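Local coordinates for penicillin-binding protein (Bacillus halodurans, PDB 3TG9) that probably reacts with penicillin and related beta-lactams through an active-site serine, as in the serine beta-lactamase and penicillin-binding protein family, at residues B[14-19]-B[321-326]; B[19-24]-B[307-312]; B[36-41]-B[201-206]; B[190-195]-B[229-234]. One frame throughout, in Å; residues are numbered along the deposited sequence.

Contact 1. Residues B[14-19]-B[321-326]; sequences WKLSGT and YDVMAA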
loop_
_atom_site.group_PDB
_atom_site.type_symbol
_atom_site.label_atom_id
_atom_site.label_comp_id
_atom_site.label_asym_id
_atom_site.label_seq_id
_atom_site.Cartn_x
_atom_site.Cartn_y
_atom_site.Cartn_z
ATOM N N TRP B 14 -13.790 24.871 6.542
ATOM C CA TRP B 14 -12.365 24.572 6.525
ATOM C C TRP B 14 -12.028 23.453 5.544
ATOM O O TRP B 14 -10.871 23.043 5.436
ATOM C CB TRP B 14 -11.873 24.235 7.931
ATOM C CG TRP B 14 -11.905 25.418 8.842
ATOM C CD1 TRP B 14 -12.847 25.704 9.791
ATOM C CD2 TRP B 14 -10.958 26.495 8.880
ATOM N NE1 TRP B 14 -12.536 26.886 10.423
ATOM C CE2 TRP B 14 -11.382 27.389 9.882
ATOM C CE3 TRP B 14 -9.789 26.781 8.165
ATOM C CZ2 TRP B 14 -10.681 28.551 10.188
ATOM C CZ3 TRP B 14 -9.092 27.937 8.471
ATOM C CH2 TRP B 14 -9.540 28.808 9.474
ATOM N N LYS B 15 -13.043 22.980 4.825
ATOM C CA LYS B 15 -12.872 21.908 3.846
ATOM C C LYS B 15 -12.120 20.731 4.459
ATOM O O LYS B 15 -11.081 20.316 3.939
ATOM C CB LYS B 15 -12.111 22.411 2.614
ATOM C CG LYS B 15 -12.557 23.764 2.086
ATOM C CD LYS B 15 -14.007 23.747 1.646
ATOM C CE LYS B 15 -14.474 25.144 1.249
ATOM N NZ LYS B 15 -15.923 25.165 0.887
ATOM N N LEU B 16 -12.639 20.198 5.562
ATOM C CA LEU B 16 -11.950 19.121 6.262
ATOM C C LEU B 16 -12.577 17.772 5.981
ATOM O O LEU B 16 -13.740 17.541 6.323
ATOM C CB LEU B 16 -11.920 19.363 7.777
ATOM C CG LEU B 16 -11.105 18.326 8.567
ATOM C CD1 LEU B 16 -9.623 18.483 8.277
ATOM C CD2 LEU B 16 -11.359 18.439 10.057
ATOM N N SER B 17 -11.799 16.885 5.366
ATOM C CA SER B 17 -12.219 15.504 5.193
ATOM C C SER B 17 -11.847 14.696 6.429
ATOM O O SER B 17 -10.664 14.462 6.703
ATOM C CB SER B 17 -11.574 14.889 3.951
ATOM O OG SER B 17 -11.876 13.504 3.863
ATOM N N GLY B 18 -12.858 14.290 7.180
ATOM C CA GLY B 18 -12.659 13.458 8.347
ATOM C C GLY B 18 -13.921 13.432 9.187
ATOM O O GLY B 18 -15.028 13.568 8.661
ATOM N N THR B 19 -13.744 13.259 10.494
ATOM C CA THR B 19 -14.845 13.262 11.449
ATOM C C THR B 19 -14.477 14.063 12.702
ATOM O O THR B 19 -13.468 13.782 13.359
ATOM C CB THR B 19 -15.216 11.840 11.868
ATOM O OG1 THR B 19 -15.735 11.132 10.732
ATOM C CG2 THR B 19 -16.263 11.862 12.984
ATOM N N TYR B 321 -6.469 21.333 13.165
ATOM C CA TYR B 321 -6.238 22.356 14.167
ATOM C C TYR B 321 -7.224 23.507 14.030
ATOM O O TYR B 321 -7.857 23.911 15.001
ATOM C CB TYR B 321 -4.824 22.899 14.060
ATOM C CG TYR B 321 -4.617 24.110 14.925
ATOM C CD1 TYR B 321 -4.574 25.383 14.374
ATOM C CD2 TYR B 321 -4.488 23.983 16.301
ATOM C CE1 TYR B 321 -4.394 26.496 15.167
ATOM C CE2 TYR B 321 -4.305 25.090 17.104
ATOM C CZ TYR B 321 -4.258 26.344 16.532
ATOM O OH TYR B 321 -4.071 27.450 17.330
ATOM N N ASP B 322 -7.340 24.038 12.819
ATOM C CA ASP B 322 -8.268 25.125 12.542
ATOM C C ASP B 322 -9.696 24.730 12.878
ATOM O O ASP B 322 -10.480 25.553 13.343
ATOM C CB ASP B 322 -8.170 25.548 11.080
ATOM C CG ASP B 322 -6.762 25.912 10.680
ATOM O OD1 ASP B 322 -6.252 26.937 11.180
ATOM O OD2 ASP B 322 -6.163 25.168 9.871
ATOM N N VAL B 323 -10.034 23.468 12.646
ATOM C CA VAL B 323 -11.363 22.973 12.994
ATOM C C VAL B 323 -11.474 22.831 14.505
ATOM O O VAL B 323 -12.528 23.098 15.087
ATOM C CB VAL B 323 -11.689 21.644 12.276
ATOM C CG1 VAL B 323 -12.922 20.968 12.881
ATOM C CG2 VAL B 323 -11.891 21.894 10.793
ATOM N N MET B 324 -10.377 22.438 15.143
ATOM C CA MET B 324 -10.357 22.318 16.598
ATOM C C MET B 324 -10.548 23.674 17.293
ATOM O O MET B 324 -11.306 23.782 18.256
ATOM C CB MET B 324 -9.066 21.659 17.077
ATOM C CG MET B 324 -8.687 22.022 18.514
ATOM S SD MET B 324 -8.566 20.553 19.547
ATOM C CE MET B 324 -7.078 20.921 20.459
ATOM N N ALA B 325 -9.853 24.697 16.802
ATOM C CA ALA B 325 -10.001 26.048 17.334
ATOM C C ALA B 325 -11.441 26.546 17.177
ATOM O O ALA B 325 -12.012 27.116 18.105
ATOM C CB ALA B 325 -9.028 26.998 16.653
ATOM N N ALA B 326 -12.023 26.318 16.001
ATOM C CA ALA B 326 -13.402 26.716 15.726
ATOM C C ALA B 326 -14.369 26.100 16.718
ATOM O O ALA B 326 -15.363 26.724 17.092
ATOM C CB ALA B 326 -13.798 26.343 14.313
#
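Asp322 lays its CB over one face of the Trp14 indole: the carbon stands 3.5 Å from the centroid of the six-membered ring and 10° off the ring normal, a CH-pi contact. Its carboxylate continues beyond CB with its plane only 12° from that of the indole, so the acid lies almost flat over the benzene part, and CG comes 3.8 Å from Trp14 CZ3. CG of Trp14 stands anti to its own carbonyl carbon (chi1 -68°), which places the indole against Asp322. Next along the helix, Val323 uses one branch for two neighbours. Its CG2 meets Trp14 CB at 3.7 Å and Leu16 CD2 at 3.6 Å, and its CG1 touches the same leucine methyl more loosely. A turn further on, Ala326 CB approaches Trp14 NE1 obliquely at 4.1 Å. Lys15, with positive phi, is the C-prime residue of a Schellman motif that ends helix 7-13, and the chain then runs into strand 18-24. Met11 of helix 7-13 packs on Leu16 and Val323, and Ile10 on Val323, while Val312 of strand 308-314 touches both Leu16 and Val323, so helix 320-330 packs on both helix 7-13 and the sheet.

Contact 2. Residues B[19-24]-B[307-312]; sequences TALMKK and NGIVVV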
loop_
_atom_site.group_PDB
_atom_site.type_symbol
_atom_site.label_atom_id
_atom_site.label_comp_id
_atom_site.label_asym_id
_atom_site.label_seq_id
_atom_site.Cartn_x
_atom_site.Cartn_y
_atom_site.Cartn_z
ATOM N N THR B 19 -13.744 13.259 10.494
ATOM C CA THR B 19 -14.845 13.262 11.449
ATOM C C THR B 19 -14.477 14.063 12.702
ATOM O O THR B 19 -13.468 13.782 13.359
ATOM C CB THR B 19 -15.216 11.840 11.868
ATOM O OG1 THR B 19 -15.735 11.132 10.732
ATOM C CG2 THR B 19 -16.263 11.862 12.984
ATOM N N ALA B 20 -15.293 15.065 13.023
ATOM C CA ALA B 20 -15.122 15.836 14.256
ATOM C C ALA B 20 -16.188 15.474 15.284
ATOM O O ALA B 20 -17.291 15.065 14.924
ATOM C CB ALA B 20 -15.150 17.330 13.963
ATOM N N LEU B 21 -15.852 15.621 16.562
ATOM C CA LEU B 21 -16.785 15.344 17.649
ATOM C C LEU B 21 -16.645 16.385 18.765
ATOM O O LEU B 21 -15.541 16.862 19.053
ATOM C CB LEU B 21 -16.565 13.930 18.201
ATOM C CG LEU B 21 -17.289 13.486 19.475
ATOM C CD1 LEU B 21 -17.362 11.984 19.543
ATOM C CD2 LEU B 21 -16.602 14.017 20.718
ATOM N N MET B 22 -17.768 16.737 19.386
ATOM C CA MET B 22 -17.756 17.621 20.560
ATOM C C MET B 22 -18.760 17.158 21.601
ATOM O O MET B 22 -19.918 16.910 21.284
ATOM C CB MET B 22 -18.084 19.058 20.179
ATOM C CG MET B 22 -18.808 19.788 21.288
ATOM S SD MET B 22 -19.549 21.333 20.750
ATOM C CE MET B 22 -18.191 22.463 21.002
ATOM N N LYS B 23 -18.317 17.040 22.842
ATOM C CA LYS B 23 -19.211 16.635 23.912
ATOM C C LYS B 23 -19.091 17.572 25.110
ATOM O O LYS B 23 -17.982 17.852 25.577
ATOM C CB LYS B 23 -18.938 15.194 24.326
ATOM C CG LYS B 23 -19.383 14.871 25.732
ATOM C CD LYS B 23 -19.750 13.410 25.878
ATOM C CE LYS B 23 -20.076 13.081 27.314
ATOM N NZ LYS B 23 -21.288 12.235 27.420
ATOM N N LYS B 24 -20.235 18.057 25.590
ATOM C CA LYS B 24 -20.275 18.970 26.734
ATOM C C LYS B 24 -20.779 18.278 27.991
ATOM O O LYS B 24 -21.976 18.073 28.162
ATOM C CB LYS B 24 -21.138 20.198 26.420
ATOM C CG LYS B 24 -20.752 20.891 25.123
ATOM C CD LYS B 24 -21.058 22.387 25.148
ATOM C CE LYS B 24 -22.480 22.693 24.698
ATOM N NZ LYS B 24 -22.691 24.162 24.516
ATOM N N ASN B 307 -15.799 20.187 31.458
ATOM C CA ASN B 307 -15.749 18.756 31.190
ATOM C C ASN B 307 -16.053 18.476 29.725
ATOM O O ASN B 307 -16.776 17.546 29.398
ATOM C CB ASN B 307 -16.703 17.982 32.102
ATOM C CG ASN B 307 -16.022 17.484 33.361
ATOM O OD1 ASN B 307 -16.434 16.484 33.951
ATOM N ND2 ASN B 307 -14.963 18.176 33.776
ATOM N N GLY B 308 -15.500 19.308 28.849
ATOM C CA GLY B 308 -15.718 19.166 27.424
ATOM C C GLY B 308 -14.733 18.197 26.803
ATOM O O GLY B 308 -13.647 17.988 27.335
ATOM N N ILE B 309 -15.132 17.585 25.692
ATOM C CA ILE B 309 -14.254 16.714 24.905
ATOM C C ILE B 309 -14.408 17.097 23.447
ATOM O O ILE B 309 -15.529 17.230 22.951
ATOM C CB ILE B 309 -14.616 15.224 25.058
ATOM C CG1 ILE B 309 -14.395 14.748 26.496
ATOM C CG2 ILE B 309 -13.791 14.368 24.111
ATOM C CD1 ILE B 309 -14.908 13.336 26.747
ATOM N N VAL B 310 -13.283 17.308 22.775
ATOM C CA VAL B 310 -13.274 17.536 21.333
ATOM C C VAL B 310 -12.368 16.493 20.666
ATOM O O VAL B 310 -11.339 16.100 21.209
ATOM C CB VAL B 310 -12.824 18.972 20.961
ATOM C CG1 VAL B 310 -12.804 19.159 19.445
ATOM C CG2 VAL B 310 -13.747 19.992 21.605
ATOM N N VAL B 311 -12.790 16.006 19.511
ATOM C CA VAL B 311 -11.996 15.050 18.756
ATOM C C VAL B 311 -12.076 15.471 17.310
ATOM O O VAL B 311 -13.166 15.595 16.765
ATOM C CB VAL B 311 -12.533 13.613 18.885
ATOM C CG1 VAL B 311 -11.648 12.654 18.123
ATOM C CG2 VAL B 311 -12.634 13.200 20.350
ATOM N N VAL B 312 -10.933 15.727 16.692
ATOM C CA VAL B 312 -10.907 15.978 15.256
ATOM C C VAL B 312 -10.003 14.966 14.555
ATOM O O VAL B 312 -8.785 14.989 14.727
ATOM C CB VAL B 312 -10.467 17.423 14.935
ATOM C CG1 VAL B 312 -10.582 17.693 13.454
ATOM C CG2 VAL B 312 -11.321 18.424 15.722
#
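Leu21 and Val311 face each other as an antiparallel hydrogen-bonded pair, and the leucine side chain can be followed outward from there. Its CB lies 4.1 Å from Val311 CB and about as far from Val311 O. CG stands anti to the backbone N (chi1 171°), and from it CD2 leans over the partner strand, meeting Val311 CG2 and Ile309 O, each at 4.1 Å, and Ile309 CG2 at 4.4 Å; CD1 turns to Ala234, at the start of helix 234-245. This helix covers the sheet face that carries Leu21, Lys23, Ile309 and Val311. Strands 18-24 and 308-314 are adjacent in the antiparallel sheet of the beta-lactamase fold, which has helices on both faces, and 18-24 lies next to the edge strand 30-34; their short segments run at 179° to each other. The bonds come in pairs: Leu21 N to Val311 O is 2.7 Å, returned by Val311 N to Leu21 O, and Lys23 N to Ile309 O is 2.8 Å, returned by Ile309 N to Lys23 O. Between them Met22 sits opposite Val310 in a non-hydrogen-bonded pair, and Val310 CG1 lies 3.6 Å from Leu21 O. On that face Met22 and Val310 pack against Ile327 of helix 320-330.

Contact 3. Residues B[36-41]-B[201-206]; sequences FANRAE and TALGYI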
loop_
_atom_site.group_PDB
_atom_site.type_symbol
_atom_site.label_atom_id
_atom_site.label_comp_id
_atom_site.label_asym_id
_atom_site.label_seq_id
_atom_site.Cartn_x
_atom_site.Cartn_y
_atom_site.Cartn_z
ATOM N N PHE B 36 -14.300 12.121 1.792
ATOM C CA PHE B 36 -14.257 10.683 1.547
ATOM C C PHE B 36 -13.186 9.931 2.329
ATOM O O PHE B 36 -12.001 10.308 2.327
ATOM C CB PHE B 36 -14.085 10.397 0.048
ATOM C CG PHE B 36 -15.292 10.742 -0.759
ATOM C CD1 PHE B 36 -16.381 9.907 -0.773
ATOM C CD2 PHE B 36 -15.349 11.920 -1.476
ATOM C CE1 PHE B 36 -17.506 10.233 -1.501
ATOM C CE2 PHE B 36 -16.475 12.248 -2.204
ATOM C CZ PHE B 36 -17.549 11.404 -2.216
ATOM N N ALA B 37 -13.627 8.866 2.991
ATOM C CA ALA B 37 -12.734 7.847 3.527
ATOM C C ALA B 37 -11.955 7.182 2.386
ATOM O O ALA B 37 -10.749 6.949 2.494
ATOM C CB ALA B 37 -13.526 6.809 4.303
ATOM N N ASN B 38 -12.649 6.887 1.291
ATOM C CA ASN B 38 -12.004 6.371 0.082
ATOM C C ASN B 38 -12.477 7.184 -1.110
ATOM O O ASN B 38 -13.622 7.059 -1.534
ATOM C CB ASN B 38 -12.337 4.880 -0.116
ATOM C CG ASN B 38 -11.499 4.218 -1.215
ATOM O OD1 ASN B 38 -11.345 4.753 -2.313
ATOM N ND2 ASN B 38 -10.953 3.049 -0.910
ATOM N N ARG B 39 -11.610 8.035 -1.637
ATOM C CA ARG B 39 -11.981 8.877 -2.765
ATOM C C ARG B 39 -12.361 8.042 -3.999
ATOM O O ARG B 39 -13.491 8.121 -4.493
ATOM C CB ARG B 39 -10.844 9.842 -3.096
ATOM C CG ARG B 39 -10.426 10.711 -1.919
ATOM C CD ARG B 39 -9.431 11.777 -2.329
ATOM N NE ARG B 39 -8.925 12.507 -1.168
ATOM C CZ ARG B 39 -8.147 13.583 -1.242
ATOM N NH1 ARG B 39 -7.804 14.069 -2.418
ATOM N NH2 ARG B 39 -7.725 14.177 -0.137
ATOM N N ALA B 40 -11.422 7.238 -4.486
ATOM C CA ALA B 40 -11.683 6.372 -5.633
ATOM C C ALA B 40 -13.053 5.689 -5.543
ATOM O O ALA B 40 -13.900 5.876 -6.411
ATOM C CB ALA B 40 -10.569 5.334 -5.786
ATOM N N GLU B 41 -13.267 4.906 -4.491
ATOM C CA GLU B 41 -14.506 4.154 -4.318
ATOM C C GLU B 41 -15.668 4.995 -3.807
ATOM O O GLU B 41 -16.746 4.466 -3.531
ATOM C CB GLU B 41 -14.280 2.978 -3.368
ATOM C CG GLU B 41 -13.162 2.063 -3.810
ATOM C CD GLU B 41 -13.507 1.326 -5.092
ATOM O OE1 GLU B 41 -14.685 0.933 -5.229
ATOM O OE2 GLU B 41 -12.606 1.140 -5.953
ATOM N N THR B 201 -12.471 1.993 7.439
ATOM C CA THR B 201 -11.183 2.587 7.738
ATOM C C THR B 201 -10.847 3.543 6.611
ATOM O O THR B 201 -10.965 3.199 5.445
ATOM C CB THR B 201 -10.072 1.536 7.827
ATOM O OG1 THR B 201 -10.478 0.483 8.709
ATOM C CG2 THR B 201 -8.795 2.166 8.355
ATOM N N ALA B 202 -10.448 4.756 6.957
ATOM C CA ALA B 202 -10.162 5.746 5.939
ATOM C C ALA B 202 -8.728 5.579 5.441
ATOM O O ALA B 202 -7.833 5.222 6.218
ATOM C CB ALA B 202 -10.390 7.160 6.496
ATOM N N LEU B 203 -8.530 5.810 4.144
ATOM C CA LEU B 203 -7.201 5.886 3.556
ATOM C C LEU B 203 -6.677 7.303 3.768
ATOM O O LEU B 203 -7.462 8.257 3.837
ATOM C CB LEU B 203 -7.225 5.530 2.057
ATOM C CG LEU B 203 -7.255 4.033 1.698
ATOM C CD1 LEU B 203 -8.417 3.354 2.372
ATOM C CD2 LEU B 203 -7.319 3.792 0.192
ATOM N N GLY B 204 -5.357 7.433 3.877
ATOM C CA GLY B 204 -4.734 8.718 4.119
ATOM C C GLY B 204 -4.249 9.338 2.831
ATOM O O GLY B 204 -3.461 8.735 2.110
ATOM N N TYR B 205 -4.737 10.531 2.523
ATOM C CA TYR B 205 -4.419 11.147 1.244
ATOM C C TYR B 205 -3.373 12.251 1.360
ATOM O O TYR B 205 -3.446 13.132 2.240
ATOM C CB TYR B 205 -5.695 11.628 0.546
ATOM C CG TYR B 205 -6.594 10.471 0.164
ATOM C CD1 TYR B 205 -6.458 9.840 -1.070
ATOM C CD2 TYR B 205 -7.542 9.980 1.051
ATOM C CE1 TYR B 205 -7.263 8.766 -1.422
ATOM C CE2 TYR B 205 -8.349 8.901 0.712
ATOM C CZ TYR B 205 -8.202 8.298 -0.530
ATOM O OH TYR B 205 -8.996 7.228 -0.870
ATOM N N ILE B 206 -2.390 12.167 0.468
ATOM C CA ILE B 206 -1.311 13.132 0.372
ATOM C C ILE B 206 -1.493 13.948 -0.897
ATOM O O ILE B 206 -1.586 13.388 -1.992
ATOM C CB ILE B 206 0.066 12.440 0.260
ATOM C CG1 ILE B 206 0.285 11.434 1.392
ATOM C CG2 ILE B 206 1.173 13.477 0.227
ATOM C CD1 ILE B 206 1.579 10.626 1.247
HETATM O O HOH W 1 -8.822 6.109 -3.177
#
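A classic beta bulge at Ala37 and Asn38, opposite Ile43, and an Asx motif that starts at the same Asn38 shape the loop 36-41, which packs against the approach to strand 205-207. Ala37 O accepts Leu203 N at 3.0 Å, and the methyls of Ala37 and Ala202 touch beside this bond. The phenol of Tyr205 reaches into the loop: its OH accepts Arg39 N at 2.8 Å, while Ala37 O lies at the ring edge, in its plane. Over one ring face runs the Arg39 chain, extended from CG to NE. CG lies 3.7 Å from the ring centroid, a CH-pi contact, and NE is 3.4 Å from Tyr205 CG. The guanidinium continues past the rim, a guanidinium-aromatic stack with planes at 24° and centres 4.4 Å apart, so that NH2 comes over Tyr205 CB. Trp213 adds a cation-pi contact to Arg39 and meets Tyr205 edge-to-face. Water 1 bridges the polar end, 2.6 Å from Tyr205 OH, donating to Asn38 OD1 and accepting from Ala40 N. The same OD1 takes Glu41 N at 2.9 Å, from above the amide plane; a side-chain oxygen accepting from the backbone N three residues on is the mark of an Asx motif, here following the bulge.

Contact 4. Residues B[190-195]-B[229-234]; sequences GYFAFD and GAYVTA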
loop_
_atom_site.group_PDB
_atom_site.type_symbol
_atom_site.label_atom_id
_atom_site.label_comp_id
_atom_site.label_asym_id
_atom_site.label_seq_id
_atom_site.Cartn_x
_atom_site.Cartn_y
_atom_site.Cartn_z
ATOM N N GLY B 190 -7.790 0.083 16.944
ATOM C CA GLY B 190 -6.721 -0.895 16.839
ATOM C C GLY B 190 -5.488 -0.413 16.089
ATOM O O GLY B 190 -5.462 0.668 15.480
ATOM N N TYR B 191 -4.447 -1.230 16.146
ATOM C CA TYR B 191 -3.234 -0.959 15.404
ATOM C C TYR B 191 -3.319 -1.747 14.111
ATOM O O TYR B 191 -2.802 -2.859 14.007
ATOM C CB TYR B 191 -2.012 -1.335 16.242
ATOM C CG TYR B 191 -1.869 -0.445 17.456
ATOM C CD1 TYR B 191 -0.941 0.581 17.473
ATOM C CD2 TYR B 191 -2.684 -0.612 18.573
ATOM C CE1 TYR B 191 -0.807 1.410 18.564
ATOM C CE2 TYR B 191 -2.553 0.224 19.682
ATOM C CZ TYR B 191 -1.609 1.232 19.664
ATOM O OH TYR B 191 -1.460 2.086 20.733
ATOM N N PHE B 192 -4.028 -1.175 13.142
ATOM C CA PHE B 192 -4.264 -1.836 11.868
ATOM C C PHE B 192 -3.046 -1.670 10.973
ATOM O O PHE B 192 -2.343 -0.656 11.049
ATOM C CB PHE B 192 -5.493 -1.256 11.156
ATOM C CG PHE B 192 -6.735 -1.236 11.995
ATOM C CD1 PHE B 192 -6.981 -2.241 12.914
ATOM C CD2 PHE B 192 -7.667 -0.217 11.851
ATOM C CE1 PHE B 192 -8.127 -2.226 13.686
ATOM C CE2 PHE B 192 -8.814 -0.192 12.622
ATOM C CZ PHE B 192 -9.047 -1.194 13.539
ATOM N N ALA B 193 -2.810 -2.669 10.128
ATOM C CA ALA B 193 -1.723 -2.631 9.161
ATOM C C ALA B 193 -2.317 -2.351 7.795
ATOM O O ALA B 193 -3.435 -2.765 7.513
ATOM C CB ALA B 193 -0.969 -3.951 9.152
ATOM N N PHE B 194 -1.565 -1.647 6.952
ATOM C CA PHE B 194 -2.067 -1.206 5.658
ATOM C C PHE B 194 -2.492 -2.377 4.776
ATOM O O PHE B 194 -3.410 -2.247 3.964
ATOM C CB PHE B 194 -1.001 -0.388 4.916
ATOM C CG PHE B 194 -0.804 1.007 5.447
ATOM C CD1 PHE B 194 -1.883 1.880 5.577
ATOM C CD2 PHE B 194 0.466 1.459 5.791
ATOM C CE1 PHE B 194 -1.698 3.163 6.058
ATOM C CE2 PHE B 194 0.658 2.741 6.264
ATOM C CZ PHE B 194 -0.423 3.598 6.401
ATOM N N ASP B 195 -1.815 -3.515 4.915
ATOM C CA ASP B 195 -2.039 -4.633 3.995
ATOM C C ASP B 195 -3.136 -5.546 4.526
ATOM O O ASP B 195 -3.492 -6.542 3.897
ATOM C CB ASP B 195 -0.742 -5.405 3.706
ATOM C CG ASP B 195 -0.056 -5.893 4.970
ATOM O OD1 ASP B 195 -0.226 -5.261 6.034
ATOM O OD2 ASP B 195 0.655 -6.910 4.905
ATOM N N GLY B 229 0.446 6.241 15.002
ATOM C CA GLY B 229 -0.127 5.459 13.927
ATOM C C GLY B 229 -1.310 4.566 14.265
ATOM O O GLY B 229 -1.756 3.813 13.397
ATOM N N ALA B 230 -1.815 4.628 15.497
ATOM C CA ALA B 230 -2.993 3.832 15.852
ATOM C C ALA B 230 -4.250 4.394 15.191
ATOM O O ALA B 230 -4.262 5.543 14.738
ATOM C CB ALA B 230 -3.171 3.761 17.354
ATOM N N TYR B 231 -5.299 3.574 15.127
ATOM C CA TYR B 231 -6.565 3.970 14.514
ATOM C C TYR B 231 -7.672 4.020 15.560
ATOM O O TYR B 231 -7.736 3.162 16.431
ATOM C CB TYR B 231 -6.980 2.978 13.428
ATOM C CG TYR B 231 -6.148 3.002 12.146
ATOM C CD1 TYR B 231 -6.609 3.660 11.009
ATOM C CD2 TYR B 231 -4.923 2.349 12.068
ATOM C CE1 TYR B 231 -5.870 3.684 9.831
ATOM C CE2 TYR B 231 -4.165 2.362 10.874
ATOM C CZ TYR B 231 -4.652 3.029 9.766
ATOM O OH TYR B 231 -3.938 3.051 8.585
ATOM N N VAL B 232 -8.537 5.022 15.470
ATOM C CA VAL B 232 -9.727 5.075 16.304
ATOM C C VAL B 232 -10.829 5.745 15.512
ATOM O O VAL B 232 -10.571 6.330 14.459
ATOM C CB VAL B 232 -9.505 5.912 17.589
ATOM C CG1 VAL B 232 -8.366 5.340 18.424
ATOM C CG2 VAL B 232 -9.243 7.362 17.232
ATOM N N THR B 233 -12.054 5.644 16.024
ATOM C CA THR B 233 -13.164 6.477 15.578
ATOM C C THR B 233 -13.239 7.658 16.542
ATOM O O THR B 233 -12.737 7.569 17.664
ATOM C CB THR B 233 -14.497 5.724 15.671
ATOM O OG1 THR B 233 -14.720 5.335 17.031
ATOM C CG2 THR B 233 -14.488 4.477 14.783
ATOM N N ALA B 234 -13.866 8.753 16.116
ATOM C CA ALA B 234 -13.994 9.944 16.958
ATOM C C ALA B 234 -14.559 9.603 18.329
ATOM O O ALA B 234 -14.058 10.075 19.358
ATOM C CB ALA B 234 -14.869 10.993 16.274
HETATM O O HOH W 2 -1.911 1.144 13.289
HETATM O O HOH W 3 -1.539 1.498 9.139
#
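Gly190 forms a single antiparallel bridge with Tyr231, a hydrogen-bonded pair: Gly190 N donates to Tyr231 O at 3.1 Å and Gly190 O accepts Tyr231 N at 2.9 Å. Gly190 O also lies in the plane of the Tyr231 ring, at its edge. The Phe192 ring packs over Gly190, whose O stands over the centre of one face of that ring. Tyr191 starts away from the partner strand, yet its ring swings back, and Ala230 CB sits over one face, 3.9 Å from the centroid and 3.5 Å from CE1, a CH-pi contact displaced toward the rim. Phe192, with CG anti to its carbonyl carbon (chi1 -53°), sets its ring against Tyr231. The two planes are 29° apart and the rings slide past each other with little overlap, their centroids 5.2 Å apart; the nearest approach is Phe192 CD2 to Tyr231 CG, 3.6 Å. The carbonyl oxygen of Phe192 accepts from two waters: water 2 also donates to Gly229 O, and water 3 lies 2.9 Å from Tyr231 OH. Phe194 then brings CE1 obliquely to Tyr231 OH at 3.4 Å, while water 3 stands over the centre of the Phe194 ring. Asp195 binds Arg128 by a salt bridge, and its backbone O meets Thr215 of the second subunit. Behind Tyr191 stands helix 172-182; strand 231-232 also pairs with strand 51-52, and the chain leaves it through Thr233, the N-cap of helix 234-245.

How the contacts relate
From the N terminus, segment 14-19 follows the first helix and, in contact 1, meets helix 320-330 near the C terminus, closing the longest loop, of 301 residues. Contact 2 lies within it, sharing Thr19 and pairing strands 18-24 and 308-314 in one sheet; the two contacts touch where Met324 packs on Val312. Contacts 3 and 4 both lie within the loops of contact 1 and contact 2. They close loops of their own and cross, since 190-195 lies between the segments of contact 3 and 201-206 between those of contact 4, with Thr201 touching Tyr231. Ala234 of contact 4 packs on Thr19 and Leu21, joining this region to the sheet. Contacts 3 and 4 also reach the second subunit.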